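Local coordinates for N-acetylneuraminic acid (Sialic acid) synthetase (Leptospira borgpetersenii serovar Hardjo-bovis, PDB 6NCS) that condenses phosphoenolpyruvate with N-acetylmannosamine to make N-acetylneuraminic (sialic) acid, with a bound manganese ion, at the interface of chains A and B. Residues are numbered along the deposited sequence; one frame, centred on the assembly and turned at random. Chains: chain A/B, N-acetylneuraminic acid (Sialic acid) synthetase.

The interface of chains A and B. Residues chain A 267-270, 274; chain B 190, 192-193.
A:Gly269, in a loop whose two glycines, A:Gly267 and A:Gly269, both have positive phi, turns its amide toward B:Asn190, itself in a left-handed backbone conformation. The B:Asn190 amide then reads the A loop with both ends. Its OD1 takes the N-H of A:Gly269 at 2.7 Å from the backbone N, in the carbonyl plane and on a lone pair. Its ND2 gives a hydrogen to the carbonyl O of A:Lys270, 3.1 Å away and almost exactly in the plane of the asparagine amide. Two bonds in opposite senses fix the flip of that amide; CG lies anti to the backbone N (chi1 -165°), which points the amide out toward chain A.

The imidazole of A:His268 lies over this amide, with B:Asn190 OD1 above one ring face near the rim and the two planes 49° apart. Its own chain holds the ring at both nitrogens: ND1 accepts from the backbone N of A:Lys270 at 3.1 Å, and NE2 donates to the amide OE1 of A:Gln274, also at 3.1 Å. Both partners sit at the ring edge, so rotation of the imidazole is restrained. A:Gln274, bent at chi2, brings its NE2 alongside CB of B:Asn190 at 3.5 Å.

On the other flank, the hydroxyl OG of B:Ser192 lies 3.1 Å from the backbone N of A:Gly269, so this N-H may be shared between it and B:Asn190 OD1, and OG also bonds weakly to the carbonyl O of A:Gly267. A water bridges the same two oxygens, 3.0 Å from the serine OG.

In the fold, the A loop follows helix 249-266 and leads toward the C-terminal helix 278-287, which reaches across to chain B; its partner is the loop residue B:Asn190 and the first turn of B helix 192-200. The patch, repeated by the two-fold, belongs to what is probably the dimer interface of this TIM-barrel synthase.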
# COMPACT_ATOMS: atom_id res chain seq x y z
N GLY A 267 -0.17 10.59 -2.00
CA GLY A 267 0.48 11.89 -2.02
C GLY A 267 1.74 11.92 -2.87
O GLY A 267 1.98 11.07 -3.74
N HIS A 268 2.57 12.92 -2.59
CA HIS A 268 3.73 13.20 -3.43
C HIS A 268 4.97 12.42 -3.04
O HIS A 268 5.91 12.37 -3.84
CB HIS A 268 4.03 14.71 -3.42
CG HIS A 268 4.11 15.29 -2.04
ND1 HIS A 268 5.16 15.04 -1.19
CD2 HIS A 268 3.27 16.12 -1.37
CE1 HIS A 268 4.96 15.69 -0.05
NE2 HIS A 268 3.82 16.34 -0.13
N GLY A 269 5.01 11.83 -1.85
CA GLY A 269 6.10 10.95 -1.45
C GLY A 269 7.37 11.65 -1.04
O GLY A 269 8.34 10.97 -0.67
N LYS A 270 7.41 12.97 -1.09
CA LYS A 270 8.61 13.70 -0.72
C LYS A 270 8.67 13.91 0.78
O LYS A 270 7.65 13.97 1.47
CB LYS A 270 8.65 15.04 -1.46
CG LYS A 270 8.77 14.87 -2.97
CD LYS A 270 8.71 16.22 -3.69
CE LYS A 270 7.42 16.38 -4.47
NZ LYS A 270 7.14 17.81 -4.82
N GLN A 274 3.73 19.10 5.22
CA GLN A 274 2.52 19.62 4.61
C GLN A 274 2.19 20.98 5.20
O GLN A 274 2.53 21.28 6.35
CB GLN A 274 1.34 18.67 4.84
CG GLN A 274 1.62 17.19 4.55
CD GLN A 274 1.68 16.88 3.07
OE1 GLN A 274 2.31 17.59 2.29
NE2 GLN A 274 1.01 15.80 2.67
N ASN B 190 0.10 11.68 2.76
CA ASN B 190 1.39 11.45 2.10
C ASN B 190 1.97 10.07 2.42
O ASN B 190 3.14 9.93 2.75
CB ASN B 190 2.39 12.55 2.47
CG ASN B 190 3.58 12.58 1.54
OD1 ASN B 190 3.54 12.03 0.44
ND2 ASN B 190 4.67 13.21 1.98
N SER B 192 2.93 7.69 0.65
CA SER B 192 4.06 7.19 -0.12
C SER B 192 5.39 7.60 0.48
O SER B 192 6.42 7.05 0.08
CB SER B 192 3.96 7.63 -1.58
OG SER B 192 3.78 9.03 -1.67
N ALA B 193 5.40 8.55 1.43
CA ALA B 193 6.63 8.85 2.17
C ALA B 193 7.16 7.63 2.91
O ALA B 193 8.35 7.58 3.21
CB ALA B 193 6.38 9.99 3.17
O HOH W 1 4.19 9.16 -4.63